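Local atomic coordinates of regulatory protein SWI6 (Saccharomyces cerevisiae, PDB entry 2XFV), a protein that joins SWI4 or MBP1 in the SBF and MBF complexes that drive cell-cycle-dependent transcription, represented here by its amino-terminal domain. Residues I15-T20 with Q88-L93; H32-L37 with E58-L63; I69-N72 with E78-I81; I81-C86 with D101-E106. All coordinates share one frame; numbering follows the deposited sequence.

Interaction 1 of 4, residues I15-T20 with Q88-L93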
loop_
_atom_site.group_PDB
_atom_site.type_symbol
_atom_site.label_atom_id
_atom_site.label_comp_id
_atom_site.label_asym_id
_atom_site.label_seq_id
_atom_site.Cartn_x
_atom_site.Cartn_y
_atom_site.Cartn_z
ATOM N N ILE A 15 5.603 11.287 -17.211
ATOM C CA ILE A 15 4.245 11.101 -16.696
ATOM C C ILE A 15 4.154 11.483 -15.228
ATOM O O ILE A 15 4.721 10.806 -14.372
ATOM C CB ILE A 15 3.779 9.633 -16.821
ATOM C CG1 ILE A 15 3.953 9.120 -18.248
ATOM C CG2 ILE A 15 2.326 9.500 -16.387
ATOM C CD1 ILE A 15 4.054 7.604 -18.319
ATOM N N PRO A 16 3.430 12.569 -14.920
ATOM C CA PRO A 16 3.299 12.984 -13.521
ATOM C C PRO A 16 2.114 12.343 -12.807
ATOM O O PRO A 16 1.042 12.165 -13.390
ATOM C CB PRO A 16 3.044 14.488 -13.645
ATOM C CG PRO A 16 2.247 14.602 -14.918
ATOM C CD PRO A 16 2.771 13.514 -15.842
ATOM N N LEU A 17 2.303 12.004 -11.539
ATOM C CA LEU A 17 1.163 11.748 -10.667
ATOM C C LEU A 17 1.246 12.733 -9.509
ATOM O O LEU A 17 2.221 12.722 -8.753
ATOM C CB LEU A 17 1.103 10.295 -10.163
ATOM C CG LEU A 17 -0.109 10.062 -9.234
ATOM C CD1 LEU A 17 -1.442 10.518 -9.897
ATOM C CD2 LEU A 17 -0.198 8.603 -8.764
ATOM N N THR A 18 0.239 13.600 -9.397
ATOM C CA THR A 18 0.172 14.588 -8.317
ATOM C C THR A 18 -0.881 14.196 -7.276
ATOM O O THR A 18 -2.052 13.978 -7.612
ATOM C CB THR A 18 -0.166 15.995 -8.861
ATOM O OG1 THR A 18 0.831 16.392 -9.809
ATOM C CG2 THR A 18 -0.215 17.031 -7.730
ATOM N N LEU A 19 -0.463 14.088 -6.017
ATOM C CA LEU A 19 -1.412 13.953 -4.912
ATOM C C LEU A 19 -1.668 15.338 -4.318
ATOM O O LEU A 19 -0.762 15.980 -3.793
ATOM C CB LEU A 19 -0.889 12.999 -3.833
ATOM C CG LEU A 19 -0.505 11.603 -4.334
ATOM C CD1 LEU A 19 -0.064 10.698 -3.166
ATOM C CD2 LEU A 19 -1.667 10.959 -5.102
ATOM N N THR A 20 -2.908 15.795 -4.428
ATOM C CA THR A 20 -3.335 17.086 -3.899
ATOM C C THR A 20 -4.354 16.826 -2.796
ATOM O O THR A 20 -5.437 16.300 -3.068
ATOM C CB THR A 20 -3.975 17.956 -5.015
ATOM O OG1 THR A 20 -3.014 18.189 -6.060
ATOM C CG2 THR A 20 -4.452 19.320 -4.462
ATOM N N GLN A 88 -5.781 2.723 -1.741
ATOM C CA GLN A 88 -6.164 1.575 -2.558
ATOM C C GLN A 88 -5.711 1.701 -4.010
ATOM O O GLN A 88 -5.222 0.726 -4.598
ATOM C CB GLN A 88 -7.679 1.377 -2.519
ATOM C CG GLN A 88 -8.176 0.731 -1.253
ATOM C CD GLN A 88 -9.676 0.614 -1.255
ATOM O OE1 GLN A 88 -10.374 1.553 -1.637
ATOM N NE2 GLN A 88 -10.186 -0.542 -0.843
ATOM N N LEU A 89 -5.902 2.882 -4.598
ATOM C CA LEU A 89 -5.482 3.130 -5.986
ATOM C C LEU A 89 -3.957 3.077 -6.153
ATOM O O LEU A 89 -3.454 2.518 -7.126
ATOM C CB LEU A 89 -6.046 4.468 -6.519
ATOM C CG LEU A 89 -7.579 4.561 -6.650
ATOM C CD1 LEU A 89 -8.036 5.971 -7.079
ATOM C CD2 LEU A 89 -8.128 3.499 -7.605
ATOM N N LEU A 90 -3.214 3.660 -5.218
ATOM C CA LEU A 90 -1.756 3.580 -5.298
ATOM C C LEU A 90 -1.284 2.132 -5.215
ATOM O O LEU A 90 -0.375 1.714 -5.945
ATOM C CB LEU A 90 -1.103 4.407 -4.189
ATOM C CG LEU A 90 -1.283 5.918 -4.272
ATOM C CD1 LEU A 90 -0.723 6.553 -2.998
ATOM C CD2 LEU A 90 -0.576 6.462 -5.527
ATOM N N ASN A 91 -1.899 1.362 -4.324
ATOM C CA ASN A 91 -1.570 -0.064 -4.217
ATOM C C ASN A 91 -1.881 -0.828 -5.511
ATOM O O ASN A 91 -1.046 -1.611 -6.005
ATOM C CB ASN A 91 -2.309 -0.698 -3.026
ATOM C CG ASN A 91 -1.896 -2.155 -2.782
ATOM O OD1 ASN A 91 -0.707 -2.467 -2.660
ATOM N ND2 ASN A 91 -2.882 -3.045 -2.699
ATOM N N MET A 92 -3.084 -0.614 -6.046
ATOM C CA MET A 92 -3.515 -1.279 -7.282
ATOM C C MET A 92 -2.562 -0.990 -8.456
ATOM O O MET A 92 -2.259 -1.879 -9.261
ATOM C CB MET A 92 -4.937 -0.837 -7.669
ATOM C CG MET A 92 -5.502 -1.586 -8.882
ATOM S SD MET A 92 -7.132 -1.001 -9.396
ATOM C CE MET A 92 -6.721 0.573 -10.147
ATOM N N LEU A 93 -2.114 0.257 -8.547
ATOM C CA LEU A 93 -1.225 0.713 -9.621
ATOM C C LEU A 93 0.261 0.452 -9.339
ATOM O O LEU A 93 1.125 0.798 -10.154
ATOM C CB LEU A 93 -1.439 2.211 -9.871
ATOM C CG LEU A 93 -2.853 2.653 -10.267
ATOM C CD1 LEU A 93 -2.988 4.186 -10.226
ATOM C CD2 LEU A 93 -3.241 2.106 -11.635
#
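Two leucines with different first torsions carry this contact: Leu17 holds CG trans to its own nitrogen (chi1 180°), whereas Leu90 turns CG away from the carbonyl carbon and alongside the nitrogen (chi1 -67°). The first choice reaches off the strand toward the helix and the second brings both methyls of Leu90 to the strand. Their branches pass at a slant, and one methyl of each does the touching, Leu17 CD2 lying 3.9 Å from Leu90 CD2. The other methyl of Leu90 serves a second strand residue, with Leu90 CD1 4.2 Å from Leu19 CD1. One helix side chain thus spans two residues, i and i+2, that project from the same face of strand 15-20. Between them Thr18 turns to the other side, toward Glu4 and Val6.

The direct contact between the two segments is small. Leu17 and Leu90, the nearest backbone positions, stand 10.2 Å apart from CA to CA, and the buried surface amounts to 116 Å². The interaction is wholly apolar and involves buried residues.

Neighbouring side chains fill in round the leucines: Leu95 and Phe99 lie against Leu17, while Phe103 touches both Leu19 and Leu90. Strand 15-22 pairs antiparallel with strand 2-9, and Phe33, near helix 34-43, packs on Leu19.

Interaction 2 of 4, residues H32-L37 with E58-L63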
loop_
_atom_site.group_PDB
_atom_site.type_symbol
_atom_site.label_atom_id
_atom_site.label_comp_id
_atom_site.label_asym_id
_atom_site.label_seq_id
_atom_site.Cartn_x
_atom_site.Cartn_y
_atom_site.Cartn_z
ATOM N N HIS A 32 -6.182 14.190 -11.055
ATOM C CA HIS A 32 -4.777 13.798 -11.235
ATOM C C HIS A 32 -4.561 12.307 -11.517
ATOM O O HIS A 32 -3.553 11.928 -12.104
ATOM C CB HIS A 32 -3.929 14.193 -10.010
ATOM C CG HIS A 32 -3.829 15.674 -9.792
ATOM N ND1 HIS A 32 -3.704 16.573 -10.830
ATOM C CD2 HIS A 32 -3.814 16.408 -8.654
ATOM C CE1 HIS A 32 -3.626 17.800 -10.340
ATOM N NE2 HIS A 32 -3.694 17.728 -9.023
ATOM N N PHE A 33 -5.498 11.470 -11.081
ATOM C CA PHE A 33 -5.388 10.021 -11.245
ATOM C C PHE A 33 -5.876 9.531 -12.607
ATOM O O PHE A 33 -5.567 8.409 -13.010
ATOM C CB PHE A 33 -6.235 9.298 -10.178
ATOM C CG PHE A 33 -5.634 9.302 -8.799
ATOM C CD1 PHE A 33 -4.788 8.273 -8.395
ATOM C CD2 PHE A 33 -5.940 10.316 -7.893
ATOM C CE1 PHE A 33 -4.234 8.265 -7.114
ATOM C CE2 PHE A 33 -5.395 10.309 -6.607
ATOM C CZ PHE A 33 -4.542 9.289 -6.225
ATOM N N LEU A 34 -6.653 10.347 -13.313
ATOM C CA LEU A 34 -7.412 9.820 -14.457
ATOM C C LEU A 34 -6.596 9.338 -15.671
ATOM O O LEU A 34 -6.900 8.274 -16.228
ATOM C CB LEU A 34 -8.537 10.780 -14.876
ATOM C CG LEU A 34 -9.558 11.064 -13.763
ATOM C CD1 LEU A 34 -10.593 12.086 -14.250
ATOM C CD2 LEU A 34 -10.246 9.780 -13.291
ATOM N N PRO A 35 -5.583 10.113 -16.108
ATOM C CA PRO A 35 -4.797 9.608 -17.250
ATOM C C PRO A 35 -4.158 8.233 -17.010
ATOM O O PRO A 35 -4.240 7.351 -17.877
ATOM C CB PRO A 35 -3.720 10.688 -17.438
ATOM C CG PRO A 35 -4.404 11.957 -16.985
ATOM C CD PRO A 35 -5.278 11.528 -15.805
ATOM N N ILE A 36 -3.538 8.052 -15.849
ATOM C CA ILE A 36 -2.924 6.774 -15.503
ATOM C C ILE A 36 -3.963 5.672 -15.318
ATOM O O ILE A 36 -3.752 4.533 -15.724
ATOM C CB ILE A 36 -2.031 6.909 -14.243
ATOM C CG1 ILE A 36 -0.729 7.644 -14.613
ATOM C CG2 ILE A 36 -1.718 5.546 -13.642
ATOM C CD1 ILE A 36 0.064 8.128 -13.407
ATOM N N LEU A 37 -5.092 6.013 -14.709
ATOM C CA LEU A 37 -6.148 5.022 -14.491
ATOM C C LEU A 37 -6.737 4.511 -15.803
ATOM O O LEU A 37 -7.031 3.316 -15.941
ATOM C CB LEU A 37 -7.252 5.598 -13.588
ATOM C CG LEU A 37 -8.337 4.622 -13.106
ATOM C CD1 LEU A 37 -7.734 3.428 -12.352
ATOM C CD2 LEU A 37 -9.364 5.351 -12.219
ATOM N N GLU A 58 -17.158 11.553 -20.084
ATOM C CA GLU A 58 -17.790 10.283 -20.441
ATOM C C GLU A 58 -16.880 9.106 -20.097
ATOM O O GLU A 58 -17.332 8.093 -19.555
ATOM C CB GLU A 58 -18.148 10.242 -21.932
ATOM C CG GLU A 58 -18.816 8.942 -22.367
ATOM C CD GLU A 58 -19.020 8.844 -23.871
ATOM O OE1 GLU A 58 -18.755 9.837 -24.581
ATOM O OE2 GLU A 58 -19.451 7.769 -24.342
ATOM N N GLU A 59 -15.597 9.244 -20.416
ATOM C CA GLU A 59 -14.591 8.241 -20.061
ATOM C C GLU A 59 -14.462 8.131 -18.537
ATOM O O GLU A 59 -14.348 7.032 -17.991
ATOM C CB GLU A 59 -13.240 8.584 -20.700
ATOM C CG GLU A 59 -13.245 8.413 -22.224
ATOM C CD GLU A 59 -11.930 8.818 -22.882
ATOM O OE1 GLU A 59 -11.380 9.890 -22.545
ATOM O OE2 GLU A 59 -11.452 8.057 -23.751
ATOM N N ARG A 60 -14.489 9.275 -17.859
ATOM C CA ARG A 60 -14.438 9.310 -16.404
ATOM C C ARG A 60 -15.604 8.524 -15.796
ATOM O O ARG A 60 -15.408 7.777 -14.839
ATOM C CB ARG A 60 -14.448 10.757 -15.886
ATOM C CG ARG A 60 -14.275 10.885 -14.358
ATOM C CD ARG A 60 -14.421 12.334 -13.873
ATOM N NE ARG A 60 -15.771 12.857 -14.121
ATOM C CZ ARG A 60 -16.090 14.149 -14.130
ATOM N NH1 ARG A 60 -15.166 15.076 -13.894
ATOM N NH2 ARG A 60 -17.340 14.521 -14.382
ATOM N N ASN A 61 -16.814 8.701 -16.327
ATOM C CA ASN A 61 -17.973 7.968 -15.806
ATOM C C ASN A 61 -17.691 6.472 -15.787
ATOM O O ASN A 61 -18.013 5.776 -14.820
ATOM C CB ASN A 61 -19.234 8.196 -16.662
ATOM C CG ASN A 61 -19.723 9.636 -16.655
ATOM O OD1 ASN A 61 -19.491 10.398 -15.708
ATOM N ND2 ASN A 61 -20.428 10.014 -17.729
ATOM N N LYS A 62 -17.116 5.983 -16.884
ATOM C CA LYS A 62 -16.862 4.554 -17.072
ATOM C C LYS A 62 -15.836 4.016 -16.087
ATOM O O LYS A 62 -15.959 2.886 -15.620
ATOM C CB LYS A 62 -16.365 4.273 -18.494
ATOM C CG LYS A 62 -17.431 3.828 -19.475
ATOM C CD LYS A 62 -18.346 4.955 -19.864
ATOM C CE LYS A 62 -18.894 4.731 -21.261
ATOM N NZ LYS A 62 -19.461 5.983 -21.823
ATOM N N LEU A 63 -14.810 4.812 -15.802
ATOM C CA LEU A 63 -13.762 4.403 -14.868
ATOM C C LEU A 63 -14.279 4.373 -13.424
ATOM O O LEU A 63 -13.985 3.445 -12.671
ATOM C CB LEU A 63 -12.553 5.342 -14.977
ATOM C CG LEU A 63 -11.782 5.320 -16.303
ATOM C CD1 LEU A 63 -10.774 6.456 -16.333
ATOM C CD2 LEU A 63 -11.075 3.973 -16.525
#
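Arg60 is the first residue of 58-63 to touch segment 32-37, and it does so with its aliphatic part rather than its charge. Arg60 CD lies 3.9 Å from Leu34 CD1, and CG of the same arginine is just as near. The chain leaves with CG trans to the nitrogen (chi1 -175°) and bends further out at chi3 (64°), so the methylenes run at a slant across the leucine methyl while the guanidinium passes beyond it. There a long, weak ion pair links it to Asp57.

Further along, Lys62 faces outward, on the exposed side of the helix and remote from Leu34 and Leu37. Its pairing with Glu58, one helical turn back, holds for one modelled conformer of the glutamate and is doubtful.

Leu63 then returns the segment to the interface and is the residue with the largest area buried in the contact. It touches the backbone of Leu34 and both backbone and side chain of Leu37: Leu63 CD2 is 4.1 Å from the carbonyl oxygen of Leu37, Leu63 CD1 is 4.3 Å from that of Leu34, and Leu63 CB meets Leu37 CD2 at 4.2 Å. Leu63 thus reaches carbonyl oxygens about one turn apart.

Arg60 and Leu63, three apart, face Leu34 and Leu37, also three apart, the i, i+3 spacing by which helices commonly present one side to each other. Helices 34-43 and 57-67, joined by a long connection, form a packed pair consistent with the helix-turn-helix clan to which the Swi6 N-terminal domain belongs.

Interaction 3 of 4, residues I69-N72 with E78-I81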
loop_
_atom_site.group_PDB
_atom_site.type_symbol
_atom_site.label_atom_id
_atom_site.label_comp_id
_atom_site.label_asym_id
_atom_site.label_seq_id
_atom_site.Cartn_x
_atom_site.Cartn_y
_atom_site.Cartn_z
ATOM N N ILE A 69 -15.395 3.530 -7.645
ATOM C CA ILE A 69 -14.842 4.666 -6.926
ATOM C C ILE A 69 -15.939 5.685 -6.601
ATOM O O ILE A 69 -16.523 6.280 -7.506
ATOM C CB ILE A 69 -13.761 5.377 -7.781
ATOM C CG1 ILE A 69 -12.601 4.414 -8.083
ATOM C CG2 ILE A 69 -13.282 6.672 -7.087
ATOM C CD1 ILE A 69 -11.667 4.902 -9.191
ATOM N N ALA A 70 -16.223 5.885 -5.314
ATOM C CA ALA A 70 -17.148 6.945 -4.891
ATOM C C ALA A 70 -16.398 8.269 -4.855
ATOM O O ALA A 70 -15.176 8.285 -4.626
ATOM C CB ALA A 70 -17.722 6.635 -3.503
ATOM N N VAL A 71 -17.114 9.374 -5.056
ATOM C CA VAL A 71 -16.494 10.699 -5.028
ATOM C C VAL A 71 -17.250 11.659 -4.118
ATOM O O VAL A 71 -18.480 11.576 -3.984
ATOM C CB VAL A 71 -16.340 11.326 -6.451
ATOM C CG1 VAL A 71 -15.447 10.424 -7.349
ATOM C CG2 VAL A 71 -17.704 11.549 -7.097
ATOM N N ASN A 72 -16.496 12.541 -3.469
ATOM C CA ASN A 72 -17.057 13.685 -2.778
ATOM C C ASN A 72 -16.997 14.892 -3.705
ATOM O O ASN A 72 -16.113 14.990 -4.571
ATOM C CB ASN A 72 -16.310 13.973 -1.474
ATOM C CG ASN A 72 -16.621 12.942 -0.400
ATOM O OD1 ASN A 72 -17.656 13.013 0.274
ATOM N ND2 ASN A 72 -15.747 11.980 -0.253
ATOM N N GLU A 78 -16.024 20.317 -8.204
ATOM C CA GLU A 78 -14.790 19.523 -8.386
ATOM C C GLU A 78 -14.885 18.245 -7.558
ATOM O O GLU A 78 -15.462 18.257 -6.454
ATOM C CB GLU A 78 -13.515 20.310 -7.982
ATOM C CG GLU A 78 -12.692 20.912 -9.142
ATOM C CD GLU A 78 -11.246 21.329 -8.760
ATOM O OE1 GLU A 78 -10.291 20.889 -9.443
ATOM O OE2 GLU A 78 -11.051 22.111 -7.804
ATOM N N LEU A 79 -14.300 17.163 -8.071
ATOM C CA LEU A 79 -14.421 15.833 -7.468
ATOM C C LEU A 79 -13.197 15.396 -6.669
ATOM O O LEU A 79 -12.061 15.601 -7.109
ATOM C CB LEU A 79 -14.716 14.786 -8.553
ATOM C CG LEU A 79 -15.962 15.070 -9.406
ATOM C CD1 LEU A 79 -16.166 13.927 -10.409
ATOM C CD2 LEU A 79 -17.207 15.250 -8.514
ATOM N N TRP A 80 -13.456 14.777 -5.510
ATOM C CA TRP A 80 -12.428 14.376 -4.551
ATOM C C TRP A 80 -12.641 12.922 -4.104
ATOM O O TRP A 80 -13.768 12.421 -4.145
ATOM C CB TRP A 80 -12.490 15.302 -3.324
ATOM C CG TRP A 80 -12.207 16.762 -3.655
ATOM C CD1 TRP A 80 -13.091 17.676 -4.183
ATOM C CD2 TRP A 80 -10.973 17.470 -3.443
ATOM N NE1 TRP A 80 -12.460 18.913 -4.342
ATOM C CE2 TRP A 80 -11.172 18.811 -3.877
ATOM C CE3 TRP A 80 -9.723 17.107 -2.908
ATOM C CZ2 TRP A 80 -10.155 19.781 -3.813
ATOM C CZ3 TRP A 80 -8.710 18.077 -2.848
ATOM C CH2 TRP A 80 -8.940 19.400 -3.289
ATOM N N ILE A 81 -11.573 12.252 -3.667
ATOM C CA ILE A 81 -11.697 10.886 -3.138
ATOM C C ILE A 81 -11.181 10.770 -1.700
ATOM O O ILE A 81 -10.378 11.587 -1.256
ATOM C CB ILE A 81 -10.962 9.844 -4.019
ATOM C CG1 ILE A 81 -9.456 10.160 -4.099
ATOM C CG2 ILE A 81 -11.617 9.775 -5.403
ATOM C CD1 ILE A 81 -8.622 9.055 -4.835
#
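Asn72 and Trp80 grip each other through two reciprocal backbone hydrogen bonds, Asn72 N to Trp80 O at 2.8 Å and Trp80 N to Asn72 O at 2.8 Å. Both are moderately bent, with angles of 156° and 154° at the hydrogen, and each donor sits somewhat tilted from the carbonyl plane. Two CH...O contacts flank them: Val71 CA approaches Trp80 O at 3.3 Å and Leu79 CA approaches Asn72 O at 3.5 Å, so each carbonyl oxygen takes up an N-H and a CA-H from the opposite segment.

This is an antiparallel hydrogen-bonded pair in a beta hairpin. Strand 79-81 lies in the middle, between 28-29 and 72-73, an order consistent with the small sheet and wing of a winged-helix domain.

Side chains pack on both faces of the hairpin. Asn72 and Trp80 share one face, where the indole leads away and its NE1 bonds to Asp74 in the hairpin turn. On the other, Val71 divides its methyls (chi1 -60°): CG2, set between the backbone N and the carbonyl carbon, lies 4.0 Å from Leu79 CD2, and CG1, anti to the carbonyl carbon, leans more loosely on Ile81. Ile81 CG2 reaches Ile69 CG2 at 3.9 Å and rests equally close to Ala70 O, while Leu89 of helix 83-92 touches both isoleucines.

Interaction 4 of 4, residues I81-C86 with D101-E106. With CA (calcium ion), chain C.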
loop_
_atom_site.group_PDB
_atom_site.type_symbol
_atom_site.label_atom_id
_atom_site.label_comp_id
_atom_site.label_asym_id
_atom_site.label_seq_id
_atom_site.Cartn_x
_atom_site.Cartn_y
_atom_site.Cartn_z
ATOM N N ILE A 81 -11.573 12.252 -3.667
ATOM C CA ILE A 81 -11.697 10.886 -3.138
ATOM C C ILE A 81 -11.181 10.770 -1.700
ATOM O O ILE A 81 -10.378 11.587 -1.256
ATOM C CB ILE A 81 -10.962 9.844 -4.019
ATOM C CG1 ILE A 81 -9.456 10.160 -4.099
ATOM C CG2 ILE A 81 -11.617 9.775 -5.403
ATOM C CD1 ILE A 81 -8.622 9.055 -4.835
ATOM N N GLU A 82 -11.641 9.749 -0.972
ATOM C CA GLU A 82 -11.197 9.551 0.407
ATOM C C GLU A 82 -9.747 9.088 0.480
ATOM O O GLU A 82 -9.223 8.528 -0.474
ATOM C CB GLU A 82 -12.094 8.530 1.117
ATOM C CG GLU A 82 -13.554 8.955 1.116
ATOM C CD GLU A 82 -14.285 8.596 2.383
ATOM O OE1 GLU A 82 -14.296 7.400 2.747
ATOM O OE2 GLU A 82 -14.861 9.516 3.008
ATOM N N LEU A 83 -9.113 9.329 1.623
ATOM C CA LEU A 83 -7.747 8.865 1.883
ATOM C C LEU A 83 -7.596 7.370 1.630
ATOM O O LEU A 83 -6.625 6.927 1.019
ATOM C CB LEU A 83 -7.374 9.167 3.343
ATOM C CG LEU A 83 -6.131 8.503 3.959
ATOM C CD1 LEU A 83 -4.838 9.010 3.313
ATOM C CD2 LEU A 83 -6.103 8.730 5.471
ATOM N N GLU A 84 -8.537 6.574 2.126
ATOM C CA GLU A 84 -8.401 5.118 1.969
ATOM C C GLU A 84 -8.479 4.680 0.511
ATOM O O GLU A 84 -7.791 3.739 0.102
ATOM C CB GLU A 84 -9.426 4.374 2.825
ATOM C CG GLU A 84 -9.015 4.369 4.296
ATOM C CD GLU A 84 -9.910 3.524 5.180
ATOM O OE1 GLU A 84 -10.521 2.544 4.679
ATOM O OE2 GLU A 84 -9.971 3.839 6.389
ATOM N N LYS A 85 -9.319 5.361 -0.267
ATOM C CA LYS A 85 -9.418 5.093 -1.703
ATOM C C LYS A 85 -8.131 5.522 -2.419
ATOM O O LYS A 85 -7.656 4.833 -3.329
ATOM C CB LYS A 85 -10.668 5.779 -2.301
ATOM C CG LYS A 85 -10.904 5.581 -3.820
ATOM C CD LYS A 85 -10.906 4.098 -4.256
ATOM C CE LYS A 85 -12.129 3.301 -3.758
ATOM N NZ LYS A 85 -11.985 1.835 -4.071
ATOM N N CYS A 86 -7.555 6.651 -2.010
ATOM C CA CYS A 86 -6.266 7.054 -2.563
ATOM C C CYS A 86 -5.227 5.950 -2.327
ATOM O O CYS A 86 -4.516 5.548 -3.254
ATOM C CB CYS A 86 -5.799 8.391 -1.957
ATOM S SG CYS A 86 -4.113 8.885 -2.429
ATOM N N ASP A 101 7.484 8.083 1.074
ATOM C CA ASP A 101 7.901 9.113 2.020
ATOM C C ASP A 101 6.795 10.125 2.323
ATOM O O ASP A 101 6.947 10.962 3.213
ATOM C CB ASP A 101 9.160 9.837 1.533
ATOM C CG ASP A 101 8.912 10.664 0.289
ATOM O OD1 ASP A 101 7.965 10.345 -0.456
ATOM O OD2 ASP A 101 9.665 11.631 0.052
ATOM N N ALA A 102 5.682 10.041 1.592
ATOM C CA ALA A 102 4.549 10.939 1.803
ATOM C C ALA A 102 3.496 10.356 2.747
ATOM O O ALA A 102 2.481 10.999 3.026
ATOM C CB ALA A 102 3.908 11.324 0.463
ATOM N N PHE A 103 3.735 9.138 3.220
ATOM C CA PHE A 103 2.800 8.449 4.115
ATOM C C PHE A 103 3.526 7.888 5.339
ATOM O O PHE A 103 4.622 7.342 5.221
ATOM C CB PHE A 103 2.049 7.338 3.369
ATOM C CG PHE A 103 1.077 7.857 2.337
ATOM C CD1 PHE A 103 -0.192 8.268 2.713
ATOM C CD2 PHE A 103 1.446 7.956 0.998
ATOM C CE1 PHE A 103 -1.091 8.766 1.771
ATOM C CE2 PHE A 103 0.561 8.452 0.045
ATOM C CZ PHE A 103 -0.715 8.860 0.431
ATOM N N GLU A 104 2.917 8.043 6.510
ATOM C CA GLU A 104 3.472 7.508 7.752
ATOM C C GLU A 104 2.374 6.758 8.516
ATOM O O GLU A 104 1.196 6.857 8.173
ATOM C CB GLU A 104 4.033 8.647 8.608
ATOM C CG GLU A 104 2.968 9.611 9.120
ATOM C CD GLU A 104 3.543 10.761 9.945
ATOM O OE1 GLU A 104 4.770 10.998 9.878
ATOM O OE2 GLU A 104 2.760 11.434 10.653
ATOM N N PHE A 105 2.752 5.995 9.538
ATOM C CA PHE A 105 1.766 5.303 10.374
ATOM C C PHE A 105 0.907 6.304 11.153
ATOM O O PHE A 105 1.407 7.334 11.619
ATOM C CB PHE A 105 2.466 4.404 11.396
ATOM C CG PHE A 105 3.039 3.132 10.817
ATOM C CD1 PHE A 105 2.676 2.693 9.557
ATOM C CD2 PHE A 105 3.925 2.366 11.562
ATOM C CE1 PHE A 105 3.199 1.523 9.043
ATOM C CE2 PHE A 105 4.446 1.189 11.051
ATOM C CZ PHE A 105 4.086 0.779 9.789
ATOM N N GLU A 106 -0.367 5.973 11.331
ATOM C CA GLU A 106 -1.242 6.714 12.236
ATOM C C GLU A 106 -0.587 6.806 13.612
ATOM O O GLU A 106 0.264 5.982 13.966
ATOM C CB GLU A 106 -2.581 5.984 12.380
ATOM C CG GLU A 106 -2.476 4.750 13.289
ATOM C CD GLU A 106 -3.685 3.826 13.231
ATOM O OE1 GLU A 106 -4.594 4.057 12.410
ATOM O OE2 GLU A 106 -3.723 2.853 14.007
HETATM CA CA CA C . -6.455 5.276 11.261
HETATM O O HOH W 1 -8.013 3.342 12.380
HETATM O O HOH W 2 -8.628 5.865 10.063
HETATM O O HOH W 3 -5.737 7.896 11.960
HETATM O O HOH W 4 -7.400 6.158 13.613
HETATM O O HOH W 5 -5.242 6.508 9.282
#
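Phe103 turns the far end of its ring toward the helix, where CE1 faces Leu83 and CZ faces Cys86, and this is where the contact is packed. Leu83 CD1 comes to the ring edge, near its plane, 4.1 Å from Phe103 CE1. The two side chains run past each other in opposite senses. With CG trans to its nitrogen (chi1 166°), Leu83 brings its end closer than its first bond would suggest. Cys86 SG meets Phe103 CZ more distantly, at 4.4 Å.

Beyond Phe103 the segments part, and the far end is watery. Glu106 sets CG between its backbone N and carbonyl carbon (chi1 76°) and runs extended from there to a calcium ion, which Glu106 OE1 binds at 2.5 Å. Five waters and the backbone oxygen of Asp101 of the second subunit complete seven ligands. The other carboxylate oxygen, OE2, forms a salt bridge with Arg7 of that subunit, so the glutamate is held at both oxygens by positive partners.

Strand 103-105 pairs antiparallel with a strand of the second subunit, and Phe103 of that subunit packs on Leu83. Within the chain, Phe28 covers Leu83 and Cys86, while Leu87 of helix 83-92 also touches Phe103.

The four contacts show chemistry following position. Interaction 1, nearest the centre of the chain, is purely apolar; interaction 2 is also buried but borrows arginine methylenes where it nears the surface. Interaction 3, only partly buried, relies on backbone hydrogen bonds, and interaction 4 is a small buried apolar contact whose second segment goes on to a calcium ion at the subunit boundary. Helix 83-92 serves interactions 1 and 4, and Ile81 belongs to both interactions 3 and 4. Phe33 of 32-37 bridges to Ile81 and Cys86, while Leu37 packs on Ile69, so that interaction 2 adjoins interactions 3 and 4.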